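PDB 4G59: M152 protein from Murid herpesvirus 1, which probably acts as an MHC class I-like immune evasin that binds host RAE-1 proteins, ligands of the NKG2D receptor, and so shields infected cells from immune recognition. Local coordinates for residues B[39-42]-B[46-49]; B[67-72]-B[161-166]; B[109-114]-B[119-124]. One frame throughout, in Å; residues are numbered along the deposited sequence.

Contact 1: residues B[39-42]-B[46-49]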
ATOM      1  N   ILE B  39      12.237   6.289  -4.048  1.00 32.86           N
ATOM      2  CA  ILE B  39      12.527   6.629  -5.443  1.00 33.97           C
ATOM      3  C   ILE B  39      12.241   5.415  -6.331  1.00 35.43           C
ATOM      4  O   ILE B  39      12.506   4.268  -5.932  1.00 28.27           O
ATOM      5  CB  ILE B  39      13.989   7.005  -5.627  1.00 32.75           C
ATOM      6  CG1 ILE B  39      14.376   8.131  -4.676  1.00 34.01           C
ATOM      7  CG2 ILE B  39      14.258   7.383  -7.073  1.00 32.23           C
ATOM      8  CD1 ILE B  39      15.863   8.188  -4.408  1.00 36.96           C
ATOM      9  N   ASN B  40      11.706   5.663  -7.529  1.00 33.47           N
ATOM     10  CA  ASN B  40      11.574   4.595  -8.507  1.00 33.60           C
ATOM     11  C   ASN B  40      11.766   5.137  -9.914  1.00 34.69           C
ATOM     12  O   ASN B  40      11.753   6.353 -10.125  1.00 38.39           O
ATOM     13  CB  ASN B  40      10.232   3.855  -8.351  1.00 31.43           C
ATOM     14  CG  ASN B  40       9.034   4.733  -8.683  1.00 35.66           C
ATOM     15  OD1 ASN B  40       8.583   4.782  -9.843  1.00 32.13           O
ATOM     16  ND2 ASN B  40       8.494   5.428  -7.663  1.00 33.10           N
ATOM     17  N   LEU B  41      11.976   4.237 -10.866  1.00 33.51           N
ATOM     18  CA  LEU B  41      12.137   4.600 -12.270  1.00 34.86           C
ATOM     19  C   LEU B  41      10.832   4.224 -12.933  1.00 34.25           C
ATOM     20  O   LEU B  41      10.020   3.578 -12.290  1.00 36.21           O
ATOM     21  CB  LEU B  41      13.322   3.841 -12.875  1.00 28.53           C
ATOM     22  CG  LEU B  41      14.653   4.310 -12.302  1.00 30.53           C
ATOM     23  CD1 LEU B  41      15.819   3.551 -12.919  1.00 31.16           C
ATOM     24  CD2 LEU B  41      14.807   5.804 -12.577  1.00 30.60           C
ATOM     25  N   GLU B  42      10.623   4.613 -14.186  1.00 33.06           N
ATOM     26  CA  GLU B  42       9.303   4.495 -14.796  1.00 38.25           C
ATOM     27  C   GLU B  42       8.760   3.057 -14.888  1.00 44.10           C
ATOM     28  O   GLU B  42       7.560   2.837 -14.725  1.00 52.33           O
ATOM     29  CB  GLU B  42       9.263   5.179 -16.165  1.00 47.43           C
ATOM     30  CG  GLU B  42       7.855   5.368 -16.706  1.00 47.43           C
ATOM     31  CD  GLU B  42       7.842   5.932 -18.110  1.00 69.01           C
ATOM     32  OE1 GLU B  42       8.927   6.269 -18.627  1.00 74.62           O
ATOM     33  OE2 GLU B  42       6.748   6.039 -18.698  1.00 71.38           O
ATOM     34  N   ASP B  46       9.971   0.214  -6.140  1.00 29.90           N
ATOM     35  CA  ASP B  46      10.903   1.115  -5.453  1.00 32.73           C
ATOM     36  C   ASP B  46      12.318   0.569  -5.428  1.00 32.52           C
ATOM     37  O   ASP B  46      12.557  -0.599  -5.060  1.00 33.41           O
ATOM     38  CB  ASP B  46      10.479   1.465  -4.026  1.00 34.06           C
ATOM     39  CG  ASP B  46       9.084   2.009  -3.938  1.00 38.36           C
ATOM     40  OD1 ASP B  46       8.586   2.605  -4.918  1.00 36.27           O
ATOM     41  OD2 ASP B  46       8.486   1.826  -2.856  1.00 40.99           O
ATOM     42  N   ILE B  47      13.254   1.411  -5.847  1.00 31.05           N
ATOM     43  CA  ILE B  47      14.676   1.069  -5.780  1.00 33.41           C
ATOM     44  C   ILE B  47      15.272   1.548  -4.440  1.00 35.59           C
ATOM     45  O   ILE B  47      16.124   0.877  -3.822  1.00 29.04           O
ATOM     46  CB  ILE B  47      15.428   1.674  -6.968  1.00 30.90           C
ATOM     47  CG1 ILE B  47      14.866   1.104  -8.278  1.00 32.18           C
ATOM     48  CG2 ILE B  47      16.916   1.410  -6.875  1.00 26.44           C
ATOM     49  CD1 ILE B  47      15.265   1.920  -9.541  1.00 28.46           C
ATOM     50  N   PHE B  48      14.806   2.710  -3.986  1.00 35.87           N
ATOM     51  CA  PHE B  48      15.204   3.203  -2.675  1.00 35.33           C
ATOM     52  C   PHE B  48      13.971   3.574  -1.876  1.00 37.97           C
ATOM     53  O   PHE B  48      13.037   4.203  -2.405  1.00 33.45           O
ATOM     54  CB  PHE B  48      16.120   4.404  -2.809  1.00 36.24           C
ATOM     55  CG  PHE B  48      16.563   4.966  -1.495  1.00 41.96           C
ATOM     56  CD1 PHE B  48      17.545   4.319  -0.746  1.00 45.19           C
ATOM     57  CD2 PHE B  48      16.012   6.146  -1.002  1.00 41.47           C
ATOM     58  CE1 PHE B  48      17.969   4.838   0.479  1.00 40.63           C
ATOM     59  CE2 PHE B  48      16.424   6.661   0.214  1.00 42.00           C
ATOM     60  CZ  PHE B  48      17.405   6.003   0.954  1.00 42.63           C
ATOM     61  N   ARG B  49      13.954   3.174  -0.606  1.00 38.42           N
ATOM     62  CA  ARG B  49      12.829   3.506   0.253  1.00 35.93           C
ATOM     63  C   ARG B  49      13.241   3.659   1.703  1.00 38.71           C
ATOM     64  O   ARG B  49      14.020   2.853   2.250  1.00 41.63           O
ATOM     65  CB  ARG B  49      11.686   2.481   0.137  1.00 33.45           C
ATOM     66  CG  ARG B  49      10.415   2.913   0.893  1.00 36.90           C
ATOM     67  CD  ARG B  49       9.475   1.746   1.184  1.00 38.43           C
ATOM     68  NE  ARG B  49       8.818   1.174   0.001  1.00 38.85           N
ATOM     69  CZ  ARG B  49       8.064   0.065   0.021  1.00 42.34           C
ATOM     70  NH1 ARG B  49       7.877  -0.614   1.160  1.00 36.10           N
ATOM     71  NH2 ARG B  49       7.502  -0.379  -1.106  1.00 32.97           N
TER
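Ile39 and Phe48 form an antiparallel hydrogen-bonded pair, with Ile39 N donating a hydrogen bond to Phe48 O at 2.8 Å. The return bond is split. Ile39 O accepts from Ile47 N at 3.0 Å, and more weakly from Phe48 N at 3.4 Å.

Ile39 and Phe48 lie on one face of the sheet. The CD1 methyl of Ile39 meets the Phe48 ring obliquely, 4.0 Å from CD2. Phe48 CG stands anti to its backbone N (chi1 180°), which places CD2 beside that methyl. Nearer the turn, CD1 of Ile47 packs against Leu41, 3.7 Å from CG and almost as close to the Leu41 CD1 methyl. Helix 161-178 touches this apolar group through Trp168, Cys172 and Ile175.

A salt bridge lies within 46-49, between Asp46 before the strand and Arg49 on it. Arg49 grips Asp46 side-on, with NE at 2.9 Å and NH2 at 3.0 Å, both to OD2. That oxygen lies in the guanidinium plane and offers its anti lone pair to NE. Arg49 has a second acidic partner: its NH1 forms a salt bridge with Glu51.

Two residues, Ile47 and Phe48, face the single residue Ile39. This is a classic beta bulge, set at the turn end of the hairpin of strands 34-40 and 48-50 in the MHC class I-like domain.

Contact 2: residues B[67-72]-B[161-166]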
ATOM      1  N   LEU B  67      24.300   8.512  -1.804  1.00 58.31           N
ATOM      2  CA  LEU B  67      23.027   9.111  -2.208  1.00 55.42           C
ATOM      3  C   LEU B  67      22.831  10.468  -1.514  1.00 54.32           C
ATOM      4  O   LEU B  67      21.762  10.759  -0.966  1.00 49.65           O
ATOM      5  CB  LEU B  67      21.860   8.161  -1.913  1.00 56.93           C
ATOM      6  CG  LEU B  67      21.500   7.036  -2.900  1.00 59.64           C
ATOM      7  CD1 LEU B  67      22.681   6.169  -3.244  1.00 54.11           C
ATOM      8  CD2 LEU B  67      20.388   6.157  -2.351  1.00 57.17           C
ATOM      9  N   ALA B  68      23.876  11.295  -1.555  1.00 54.45           N
ATOM     10  CA  ALA B  68      23.883  12.602  -0.892  1.00 49.48           C
ATOM     11  C   ALA B  68      22.801  13.560  -1.388  1.00 44.31           C
ATOM     12  O   ALA B  68      22.100  14.181  -0.592  1.00 48.32           O
ATOM     13  CB  ALA B  68      25.267  13.250  -1.015  1.00 49.10           C
ATOM     14  N   GLN B  69      22.689  13.700  -2.702  1.00 43.86           N
ATOM     15  CA  GLN B  69      21.761  14.661  -3.292  1.00 40.87           C
ATOM     16  C   GLN B  69      20.307  14.289  -3.003  1.00 45.27           C
ATOM     17  O   GLN B  69      19.534  15.122  -2.524  1.00 44.09           O
ATOM     18  CB  GLN B  69      22.001  14.791  -4.797  1.00 38.81           C
ATOM     19  CG  GLN B  69      23.341  15.397  -5.185  1.00 38.78           C
ATOM     20  CD  GLN B  69      24.524  14.502  -4.877  1.00 44.74           C
ATOM     21  OE1 GLN B  69      24.418  13.269  -4.895  1.00 47.74           O
ATOM     22  NE2 GLN B  69      25.665  15.116  -4.586  1.00 46.60           N
ATOM     23  N   GLU B  70      19.944  13.037  -3.275  1.00 44.61           N
ATOM     24  CA  GLU B  70      18.581  12.582  -3.005  1.00 44.51           C
ATOM     25  C   GLU B  70      18.231  12.655  -1.520  1.00 43.86           C
ATOM     26  O   GLU B  70      17.140  13.118  -1.168  1.00 43.11           O
ATOM     27  CB  GLU B  70      18.288  11.190  -3.605  1.00 44.05           C
ATOM     28  CG  GLU B  70      19.458  10.231  -3.665  1.00 51.63           C
ATOM     29  CD  GLU B  70      20.303  10.357  -4.923  1.00 50.12           C
ATOM     30  OE1 GLU B  70      19.755  10.301  -6.036  1.00 48.77           O
ATOM     31  OE2 GLU B  70      21.534  10.478  -4.793  1.00 55.09           O
ATOM     32  N   SER B  71      19.157  12.248  -0.654  1.00 41.08           N
ATOM     33  CA  SER B  71      18.955  12.401   0.799  1.00 43.51           C
ATOM     34  C   SER B  71      18.716  13.853   1.162  1.00 41.97           C
ATOM     35  O   SER B  71      17.810  14.164   1.940  1.00 43.74           O
ATOM     36  CB  SER B  71      20.141  11.861   1.592  1.00 47.32           C
ATOM     37  OG  SER B  71      19.917  10.524   1.981  1.00 53.30           O
ATOM     38  N   ALA B  72      19.508  14.744   0.574  1.00 40.08           N
ATOM     39  CA  ALA B  72      19.307  16.169   0.793  1.00 41.02           C
ATOM     40  C   ALA B  72      17.936  16.625   0.273  1.00 40.05           C
ATOM     41  O   ALA B  72      17.310  17.480   0.876  1.00 43.11           O
ATOM     42  CB  ALA B  72      20.442  16.995   0.182  1.00 41.53           C
ATOM     43  N   ALA B 161      21.631  17.452 -12.095  1.00 39.38           N
ATOM     44  CA  ALA B 161      20.961  16.574 -13.046  1.00 47.76           C
ATOM     45  C   ALA B 161      21.903  15.543 -13.670  1.00 55.69           C
ATOM     46  O   ALA B 161      21.654  14.337 -13.588  1.00 53.36           O
ATOM     47  CB  ALA B 161      20.281  17.378 -14.112  1.00 42.98           C
ATOM     48  N   ALA B 162      22.989  16.029 -14.276  1.00 52.17           N
ATOM     49  CA  ALA B 162      23.957  15.172 -14.943  1.00 42.97           C
ATOM     50  C   ALA B 162      24.513  14.102 -14.010  1.00 46.16           C
ATOM     51  O   ALA B 162      24.837  12.998 -14.453  1.00 50.58           O
ATOM     52  CB  ALA B 162      25.071  16.001 -15.525  1.00 41.34           C
ATOM     53  N   LEU B 163      24.635  14.418 -12.726  1.00 43.96           N
ATOM     54  CA  LEU B 163      25.195  13.445 -11.786  1.00 43.83           C
ATOM     55  C   LEU B 163      24.137  12.405 -11.457  1.00 48.62           C
ATOM     56  O   LEU B 163      24.453  11.223 -11.311  1.00 45.85           O
ATOM     57  CB  LEU B 163      25.702  14.116 -10.511  1.00 43.20           C
ATOM     58  CG  LEU B 163      25.961  13.242  -9.283  1.00 46.32           C
ATOM     59  CD1 LEU B 163      26.908  12.088  -9.589  1.00 57.20           C
ATOM     60  CD2 LEU B 163      26.532  14.082  -8.173  1.00 45.95           C
ATOM     61  N   LEU B 164      22.884  12.860 -11.358  1.00 49.66           N
ATOM     62  CA  LEU B 164      21.751  11.987 -11.073  1.00 46.61           C
ATOM     63  C   LEU B 164      21.437  11.098 -12.270  1.00 45.46           C
ATOM     64  O   LEU B 164      21.171   9.905 -12.111  1.00 48.21           O
ATOM     65  CB  LEU B 164      20.514  12.807 -10.669  1.00 46.92           C
ATOM     66  CG  LEU B 164      20.543  13.507  -9.311  1.00 41.14           C
ATOM     67  CD1 LEU B 164      19.397  14.496  -9.170  1.00 43.31           C
ATOM     68  CD2 LEU B 164      20.490  12.475  -8.208  1.00 41.04           C
ATOM     69  N   GLN B 165      21.470  11.675 -13.464  1.00 44.96           N
ATOM     70  CA  GLN B 165      21.256  10.901 -14.678  1.00 47.50           C
ATOM     71  C   GLN B 165      22.267   9.758 -14.737  1.00 45.86           C
ATOM     72  O   GLN B 165      21.921   8.627 -15.070  1.00 47.33           O
ATOM     73  CB  GLN B 165      21.391  11.787 -15.919  1.00 49.52           C
ATOM     74  CG  GLN B 165      21.423  11.019 -17.233  1.00 39.89           C
ATOM     75  CD  GLN B 165      20.041  10.614 -17.719  1.00 47.10           C
ATOM     76  OE1 GLN B 165      19.009  11.135 -17.265  1.00 47.99           O
ATOM     77  NE2 GLN B 165      20.012   9.679 -18.655  1.00 51.26           N
ATOM     78  N   LYS B 166      23.512  10.041 -14.378  1.00 46.77           N
ATOM     79  CA  LYS B 166      24.533   9.007 -14.441  1.00 40.91           C
ATOM     80  C   LYS B 166      24.260   7.925 -13.401  1.00 44.09           C
ATOM     81  O   LYS B 166      24.270   6.728 -13.717  1.00 44.31           O
ATOM     82  CB  LYS B 166      25.917   9.597 -14.220  1.00 38.41           C
ATOM     83  CG  LYS B 166      27.031   8.636 -14.526  1.00 34.62           C
ATOM     84  CD  LYS B 166      28.359   9.181 -14.054  1.00 41.75           C
ATOM     85  CE  LYS B 166      29.509   8.318 -14.522  1.00 44.07           C
ATOM     86  NZ  LYS B 166      30.560   8.227 -13.475  1.00 58.90           N
TER
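The carboxamide of Gln69 lies flat against a methyl of Leu163. Leu163 CD2 sits over one face of the amide, 3.8 Å from NE2 and only slightly farther from CD and OE1. The side chains stand roughly perpendicular. OE1 of the amide accepts a hydrogen bond from Arg167 NH2. The carboxylate of Glu70 is met differently. Leu164 CD2 comes up beside OE1 at 3.2 Å, tilted well out of the carboxylate plane and not centred over its face. The Glu70 and Leu164 side chains run alongside in opposite senses. The same OE1 accepts a hydrogen bond from Trp168 NE1, and OE2 forms a salt bridge with Arg167 NH2.

Gln69 bends at chi2 (69°), which folds the amide back so that a face, not its end, is turned to Leu163. The CB of Gln69 also lies 4.4 Å from Leu164 CD2. Leu164 thus reaches both Gln69 and Glu70, and it also touches Phe103 of strand 95-103. Leu163 is exposed.

The axes of the short helical segments stay 11.3 Å apart at closest approach and cross at -110°. At this separation the two segments meet through side chains alone. Leu67 is the N-cap residue of helix 68-89, so the contact falls on the first turn of that helix.

No hydrogen bond joins the two segments themselves. Leucine methyls supply the packing, and the polar links come from the next residues of helix 161-178. Arg167 holds both Gln69 and Glu70. Glu70 is buried, and the charge of Arg167 with the Trp168 N-H would probably favour the ionised form of its carboxylate.

Contact 3: residues B[109-114]-B[119-124]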
ATOM      1  N   THR B 109       7.568  17.052 -12.920  1.00 46.82           N
ATOM      2  CA  THR B 109       6.142  17.217 -12.676  1.00 48.73           C
ATOM      3  C   THR B 109       5.910  16.941 -11.192  1.00 46.76           C
ATOM      4  O   THR B 109       6.381  15.931 -10.658  1.00 44.91           O
ATOM      5  CB  THR B 109       5.295  16.268 -13.531  1.00 41.89           C
ATOM      6  OG1 THR B 109       5.391  16.662 -14.902  1.00 53.06           O
ATOM      7  CG2 THR B 109       3.843  16.342 -13.117  1.00 46.52           C
ATOM      8  N   VAL B 110       5.196  17.840 -10.521  1.00 47.57           N
ATOM      9  CA  VAL B 110       4.928  17.663  -9.096  1.00 43.52           C
ATOM     10  C   VAL B 110       3.451  17.370  -8.862  1.00 42.93           C
ATOM     11  O   VAL B 110       2.577  18.138  -9.281  1.00 44.34           O
ATOM     12  CB  VAL B 110       5.375  18.893  -8.283  1.00 48.66           C
ATOM     13  CG1 VAL B 110       5.252  18.642  -6.778  1.00 37.96           C
ATOM     14  CG2 VAL B 110       6.804  19.258  -8.642  1.00 46.42           C
ATOM     15  N   LEU B 111       3.171  16.251  -8.197  1.00 42.26           N
ATOM     16  CA  LEU B 111       1.802  15.930  -7.810  1.00 42.52           C
ATOM     17  C   LEU B 111       1.640  16.006  -6.296  1.00 39.08           C
ATOM     18  O   LEU B 111       2.557  15.655  -5.551  1.00 41.93           O
ATOM     19  CB  LEU B 111       1.425  14.532  -8.289  1.00 40.90           C
ATOM     20  CG  LEU B 111       1.405  14.290  -9.786  1.00 43.20           C
ATOM     21  CD1 LEU B 111       1.219  12.801 -10.061  1.00 48.31           C
ATOM     22  CD2 LEU B 111       0.284  15.070 -10.391  1.00 42.16           C
ATOM     23  N   GLN B 112       0.464  16.441  -5.855  1.00 37.13           N
ATOM     24  CA  GLN B 112       0.133  16.531  -4.433  1.00 39.28           C
ATOM     25  C   GLN B 112      -1.131  15.714  -4.227  1.00 39.09           C
ATOM     26  O   GLN B 112      -2.122  15.927  -4.939  1.00 35.68           O
ATOM     27  CB  GLN B 112      -0.129  17.994  -4.033  1.00 40.14           C
ATOM     28  CG  GLN B 112      -0.304  18.255  -2.526  1.00 43.09           C
ATOM     29  CD  GLN B 112      -0.762  19.693  -2.219  1.00 45.06           C
ATOM     30  OE1 GLN B 112      -0.788  20.558  -3.103  1.00 42.39           O
ATOM     31  NE2 GLN B 112      -1.136  19.938  -0.970  1.00 38.65           N
ATOM     32  N   MET B 113      -1.100  14.777  -3.277  1.00 36.72           N
ATOM     33  CA  MET B 113      -2.290  13.988  -2.975  1.00 39.48           C
ATOM     34  C   MET B 113      -2.672  14.009  -1.500  1.00 36.96           C
ATOM     35  O   MET B 113      -1.803  13.965  -0.615  1.00 40.24           O
ATOM     36  CB  MET B 113      -2.142  12.539  -3.450  1.00 34.35           C
ATOM     37  CG  MET B 113      -1.961  12.380  -4.936  1.00 38.78           C
ATOM     38  SD  MET B 113      -0.216  12.339  -5.399  1.00 49.92           S
ATOM     39  CE  MET B 113      -0.316  11.210  -6.804  1.00 57.74           C
ATOM     40  N   MET B 114      -3.974  14.069  -1.250  1.00 33.02           N
ATOM     41  CA  MET B 114      -4.501  13.886   0.099  1.00 40.59           C
ATOM     42  C   MET B 114      -5.604  12.849   0.098  1.00 38.15           C
ATOM     43  O   MET B 114      -6.547  12.953  -0.691  1.00 41.83           O
ATOM     44  CB  MET B 114      -5.046  15.199   0.683  1.00 41.36           C
ATOM     45  CG  MET B 114      -3.966  16.113   1.255  1.00 45.88           C
ATOM     46  SD  MET B 114      -4.552  17.499   2.275  1.00 32.51           S
ATOM     47  CE  MET B 114      -2.953  18.285   2.418  1.00 37.78           C
ATOM     48  N   LEU B 119      -4.853  16.610  -5.717  1.00 44.08           N
ATOM     49  CA  LEU B 119      -5.318  17.994  -5.635  1.00 46.07           C
ATOM     50  C   LEU B 119      -4.690  18.926  -6.669  1.00 47.32           C
ATOM     51  O   LEU B 119      -5.382  19.776  -7.232  1.00 47.75           O
ATOM     52  CB  LEU B 119      -5.029  18.571  -4.256  1.00 47.19           C
ATOM     53  CG  LEU B 119      -5.263  17.664  -3.058  1.00 46.30           C
ATOM     54  CD1 LEU B 119      -4.725  18.314  -1.795  1.00 39.25           C
ATOM     55  CD2 LEU B 119      -6.738  17.342  -2.935  1.00 41.89           C
ATOM     56  N   THR B 120      -3.382  18.797  -6.890  1.00 40.44           N
ATOM     57  CA  THR B 120      -2.667  19.715  -7.770  1.00 40.76           C
ATOM     58  C   THR B 120      -1.623  19.028  -8.658  1.00 47.28           C
ATOM     59  O   THR B 120      -0.950  18.079  -8.222  1.00 44.05           O
ATOM     60  CB  THR B 120      -1.940  20.807  -6.963  1.00 43.82           C
ATOM     61  OG1 THR B 120      -1.037  20.199  -6.035  1.00 45.81           O
ATOM     62  CG2 THR B 120      -2.908  21.672  -6.197  1.00 40.52           C
ATOM     63  N   ARG B 121      -1.487  19.512  -9.893  1.00 49.98           N
ATOM     64  CA  ARG B 121      -0.396  19.099 -10.773  1.00 49.50           C
ATOM     65  C   ARG B 121       0.419  20.329 -11.183  1.00 53.79           C
ATOM     66  O   ARG B 121      -0.120  21.273 -11.781  1.00 54.73           O
ATOM     67  CB  ARG B 121      -0.922  18.385 -12.026  1.00 47.68           C
ATOM     68  CG  ARG B 121       0.160  17.595 -12.747  1.00 49.74           C
ATOM     69  CD  ARG B 121      -0.104  17.357 -14.225  1.00 51.92           C
ATOM     70  NE  ARG B 121      -1.341  16.633 -14.492  1.00 59.41           N
ATOM     71  CZ  ARG B 121      -2.445  17.211 -14.960  1.00 70.28           C
ATOM     72  NH1 ARG B 121      -2.454  18.518 -15.208  1.00 76.60           N
ATOM     73  NH2 ARG B 121      -3.539  16.493 -15.181  1.00 64.10           N
ATOM     74  N   TYR B 122       1.710  20.323 -10.854  1.00 49.37           N
ATOM     75  CA  TYR B 122       2.594  21.441 -11.186  1.00 51.52           C
ATOM     76  C   TYR B 122       3.580  21.028 -12.271  1.00 55.48           C
ATOM     77  O   TYR B 122       4.387  20.094 -12.087  1.00 55.69           O
ATOM     78  CB  TYR B 122       3.326  21.947  -9.939  1.00 49.50           C
ATOM     79  CG  TYR B 122       4.422  22.955 -10.197  1.00 52.00           C
ATOM     80  CD1 TYR B 122       4.170  24.126 -10.903  1.00 57.31           C
ATOM     81  CD2 TYR B 122       5.708  22.751  -9.712  1.00 51.11           C
ATOM     82  CE1 TYR B 122       5.168  25.056 -11.131  1.00 53.80           C
ATOM     83  CE2 TYR B 122       6.721  23.683  -9.937  1.00 55.51           C
ATOM     84  CZ  TYR B 122       6.436  24.829 -10.654  1.00 57.69           C
ATOM     85  OH  TYR B 122       7.428  25.753 -10.879  1.00 55.17           O
ATOM     86  N   THR B 123       3.459  21.697 -13.412  1.00 65.96           N
ATOM     87  CA  THR B 123       4.393  21.597 -14.521  1.00 74.06           C
ATOM     88  C   THR B 123       4.984  22.992 -14.650  1.00 83.05           C
ATOM     89  O   THR B 123       4.281  23.981 -14.422  1.00 80.44           O
ATOM     90  CB  THR B 123       3.673  21.199 -15.824  1.00 77.59           C
ATOM     91  OG1 THR B 123       2.255  21.360 -15.671  1.00 75.66           O
ATOM     92  CG2 THR B 123       3.960  19.759 -16.153  1.00 77.08           C
ATOM     93  N   VAL B 124       6.265  23.092 -14.992  1.00 83.61           N
ATOM     94  CA  VAL B 124       6.917  24.404 -15.017  1.00 90.61           C
ATOM     95  C   VAL B 124       6.478  25.256 -16.222  1.00 99.61           C
ATOM     96  O   VAL B 124       6.493  26.493 -16.165  1.00 94.30           O
ATOM     97  CB  VAL B 124       8.450  24.282 -14.946  1.00 89.15           C
ATOM     98  CG1 VAL B 124       9.019  23.905 -16.315  1.00 94.38           C
ATOM     99  CG2 VAL B 124       9.079  25.572 -14.417  1.00 81.52           C
TER
HETATM  100  O   HOH W   1       1.431  19.615  -7.357  1.00 39.39           O
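Leu111 lays its CD2 methyl alongside the aliphatic part of Arg121, 3.5 Å from CG, and the two side chains run alongside in the same direction. Thr109 CG2 lies 3.9 Å from the same Arg121 CG. The guanidinium of Arg121 forms a salt bridge with Glu129 through NH1. On the other face, Val110 CG2 meets the Tyr122 ring at its edge, near the ring plane, 3.8 Å from CD2. Met114 CG packs on Leu119 CD1 at the far end.

The strands run antiparallel. Val110 and Tyr122 make a hydrogen-bonded pair: Val110 N to Tyr122 O is 2.9 Å, and Tyr122 N to Val110 O is 2.8 Å, both bonds nearly straight. Gln112 N bonds Thr120 O, and Leu119 N bonds Gln112 O. A water lies within hydrogen-bonding distance of Val110 O and Thr120 OG1, 2.9 Å from the latter, and may bridge the strands on the Val110 face.

Strand 95-103 flanks strand 106-114, with backbone bonds from Thr109, Leu111 and Met113. Strand 128-130 lies beyond strand 117-123. Ile145 of helix 142-148 packs on Gln112 and Thr120.

How the contacts relate
All three contacts belong to the MHC class I-like domain. Contacts 1 and 3 are hairpins of one antiparallel sheet: contact 1 joins strands 34-40 and 48-50 towards one edge, and contact 3 joins strands 106-114 and 117-123 towards the other. Their centres are about 19 Å apart. Contact 2 pairs helices 68-89 and 161-178. Its centre is about 13 Å from that of contact 1, and the two touch: Phe48 packs on Leu67, and Ile39 on Glu70. Contact 3 lies about 22 Å from contact 2, centre to centre. Along the chain contact 1 closes first, and contact 3 is nested within contact 2. The helices thus pack on the sheet, as in an MHC-like platform.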